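Local coordinates for peptide ABC transporter, peptide-binding protein (Thermus thermophilus, PDB 2D5W) that binds oligopeptides, a pentapeptide in this crystal, and probably delivers them to an ABC transporter for uptake, at residues A20-R25 and N191-F196. Numbering follows the deposited sequence.
Sequences AGDFLR and NFFLKF
The ring of F193 sets its edge against one face of F23 in a T-shaped stack, the two planes 88° apart and the centroids separated by 5.6 Å. Atom CE1 of F193 makes the approach, 4.0 Å from F23 CE2 and displaced toward the rim of that face. With CG between the backbone N and carbonyl carbon (chi1 69°), the F23 ring is carried to where F193 CE1 meets its face. Next to CE1, F193 CZ meets the methyl CD1 of L24 at 4.2 Å, the two side chains crossing obliquely. On the other side of CE1, at CD1, the carbonyl oxygen of G21 lies near the ring plane, 3.3 Å from F193 CD1, where the slightly positive ring hydrogens point. The rim thus meets an aromatic face and a carbonyl oxygen.

Beyond the ring the backbones draw close: F196 O lies 3.2 Å from G21 CA in a CA-H...O contact. A CB at G21 would clash with this oxygen. D22, the centre of an inverse gamma turn, also opens a type I turn ending at R25; its carboxylate turns to the backbone N of I27 and S28 and to K33. V110 of helix 101-112 and M162 of helix 159-173 each touch both the loop after strand 7-12 and segment 191-196. An alanine at F193 would probably leave the F23 face without its edge partner and open a gap beside L24. The contact probably rests on dispersion and on weak electrostatics between ring edge, F23 face and the G21 carbonyl, while the charge of D22 is paired elsewhere, with K33.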
loop_
_atom_site.group_PDB
_atom_site.type_symbol
_atom_site.label_atom_id
_atom_site.label_comp_id
_atom_site.label_asym_id
_atom_site.label_seq_id
_atom_site.Cartn_x
_atom_site.Cartn_y
_atom_site.Cartn_z
ATOM N N ALA A 20 -1.016 -14.704 -2.701
ATOM C CA ALA A 20 -2.224 -15.308 -3.262
ATOM C C ALA A 20 -3.430 -15.593 -2.372
ATOM O O ALA A 20 -4.526 -15.108 -2.652
ATOM C CB ALA A 20 -1.833 -16.585 -4.018
ATOM N N GLY A 21 -3.242 -16.393 -1.328
ATOM C CA GLY A 21 -4.351 -16.744 -0.453
ATOM C C GLY A 21 -4.811 -15.678 0.525
ATOM O O GLY A 21 -5.932 -15.743 1.032
ATOM N N ASP A 22 -3.948 -14.704 0.790
ATOM C CA ASP A 22 -4.237 -13.602 1.718
ATOM C C ASP A 22 -4.985 -12.534 0.916
ATOM O O ASP A 22 -4.559 -11.378 0.840
ATOM C CB ASP A 22 -2.893 -13.075 2.248
ATOM C CG ASP A 22 -3.033 -11.934 3.236
ATOM O OD1 ASP A 22 -3.955 -11.954 4.077
ATOM O OD2 ASP A 22 -2.180 -11.022 3.184
ATOM N N PHE A 23 -6.126 -12.923 0.349
ATOM C CA PHE A 23 -6.878 -12.035 -0.528
ATOM C C PHE A 23 -7.518 -10.785 0.054
ATOM O O PHE A 23 -7.927 -9.904 -0.700
ATOM C CB PHE A 23 -7.881 -12.847 -1.379
ATOM C CG PHE A 23 -9.028 -13.447 -0.611
ATOM C CD1 PHE A 23 -10.139 -12.678 -0.284
ATOM C CD2 PHE A 23 -9.028 -14.798 -0.280
ATOM C CE1 PHE A 23 -11.238 -13.246 0.358
ATOM C CE2 PHE A 23 -10.126 -15.375 0.363
ATOM C CZ PHE A 23 -11.232 -14.596 0.679
ATOM N N LEU A 24 -7.603 -10.692 1.378
ATOM C CA LEU A 24 -8.130 -9.480 2.000
ATOM C C LEU A 24 -6.940 -8.648 2.487
ATOM O O LEU A 24 -7.110 -7.573 3.059
ATOM C CB LEU A 24 -9.066 -9.809 3.165
ATOM C CG LEU A 24 -10.410 -10.436 2.772
ATOM C CD1 LEU A 24 -11.243 -10.666 4.024
ATOM C CD2 LEU A 24 -11.153 -9.535 1.793
ATOM N N ARG A 25 -5.733 -9.159 2.252
ATOM C CA ARG A 25 -4.493 -8.474 2.613
ATOM C C ARG A 25 -4.366 -8.173 4.098
ATOM O O ARG A 25 -3.747 -7.174 4.486
ATOM C CB ARG A 25 -4.371 -7.178 1.802
ATOM C CG ARG A 25 -4.482 -7.417 0.302
ATOM C CD ARG A 25 -4.540 -6.125 -0.494
ATOM N NE ARG A 25 -4.627 -6.394 -1.927
ATOM C CZ ARG A 25 -4.699 -5.455 -2.865
ATOM N NH1 ARG A 25 -4.700 -4.172 -2.528
ATOM N NH2 ARG A 25 -4.767 -5.799 -4.145
ATOM N N ASN A 191 -4.737 -18.086 10.327
ATOM C CA ASN A 191 -4.372 -19.443 9.938
ATOM C C ASN A 191 -5.120 -19.911 8.699
ATOM O O ASN A 191 -4.592 -20.697 7.916
ATOM C CB ASN A 191 -4.593 -20.416 11.102
ATOM C CG ASN A 191 -3.594 -20.208 12.227
ATOM O OD1 ASN A 191 -2.558 -19.569 12.040
ATOM N ND2 ASN A 191 -3.894 -20.761 13.397
ATOM N N PHE A 192 -6.343 -19.426 8.517
ATOM C CA PHE A 192 -7.131 -19.780 7.342
ATOM C C PHE A 192 -6.378 -19.325 6.089
ATOM O O PHE A 192 -6.117 -20.120 5.186
ATOM C CB PHE A 192 -8.504 -19.103 7.409
ATOM C CG PHE A 192 -9.259 -19.119 6.108
ATOM C CD1 PHE A 192 -9.611 -20.321 5.500
ATOM C CD2 PHE A 192 -9.618 -17.928 5.491
ATOM C CE1 PHE A 192 -10.311 -20.330 4.291
ATOM C CE2 PHE A 192 -10.314 -17.927 4.289
ATOM C CZ PHE A 192 -10.660 -19.131 3.689
ATOM N N PHE A 193 -6.020 -18.046 6.035
ATOM C CA PHE A 193 -5.304 -17.524 4.876
ATOM C C PHE A 193 -3.928 -18.168 4.712
ATOM O O PHE A 193 -3.510 -18.467 3.592
ATOM C CB PHE A 193 -5.160 -16.003 4.985
ATOM C CG PHE A 193 -6.474 -15.273 5.026
ATOM C CD1 PHE A 193 -7.334 -15.292 3.930
ATOM C CD2 PHE A 193 -6.865 -14.589 6.172
ATOM C CE1 PHE A 193 -8.568 -14.639 3.976
ATOM C CE2 PHE A 193 -8.095 -13.934 6.229
ATOM C CZ PHE A 193 -8.948 -13.961 5.128
ATOM N N LEU A 194 -3.232 -18.401 5.821
ATOM C CA LEU A 194 -1.900 -18.997 5.755
ATOM C C LEU A 194 -1.872 -20.375 5.100
ATOM O O LEU A 194 -0.881 -20.740 4.472
ATOM C CB LEU A 194 -1.275 -19.066 7.152
ATOM C CG LEU A 194 -0.873 -17.706 7.733
ATOM C CD1 LEU A 194 -0.436 -17.868 9.179
ATOM C CD2 LEU A 194 0.249 -17.097 6.895
ATOM N N LYS A 195 -2.948 -21.143 5.238
ATOM C CA LYS A 195 -2.996 -22.464 4.617
ATOM C C LYS A 195 -2.912 -22.360 3.096
ATOM O O LYS A 195 -2.554 -23.321 2.415
ATOM C CB LYS A 195 -4.287 -23.193 5.005
ATOM C CG LYS A 195 -4.271 -23.779 6.404
ATOM C CD LYS A 195 -5.526 -24.594 6.671
ATOM C CE LYS A 195 -5.485 -25.219 8.056
ATOM N NZ LYS A 195 -5.339 -24.192 9.127
ATOM N N PHE A 196 -3.233 -21.183 2.572
ATOM C CA PHE A 196 -3.229 -20.945 1.130
ATOM C C PHE A 196 -2.269 -19.834 0.710
ATOM O O PHE A 196 -2.389 -19.315 -0.403
ATOM C CB PHE A 196 -4.633 -20.529 0.680
ATOM C CG PHE A 196 -5.706 -21.533 0.987
ATOM C CD1 PHE A 196 -5.994 -22.556 0.092
ATOM C CD2 PHE A 196 -6.440 -21.445 2.167
ATOM C CE1 PHE A 196 -7.003 -23.480 0.365
ATOM C CE2 PHE A 196 -7.450 -22.364 2.450
ATOM C CZ PHE A 196 -7.732 -23.382 1.547
#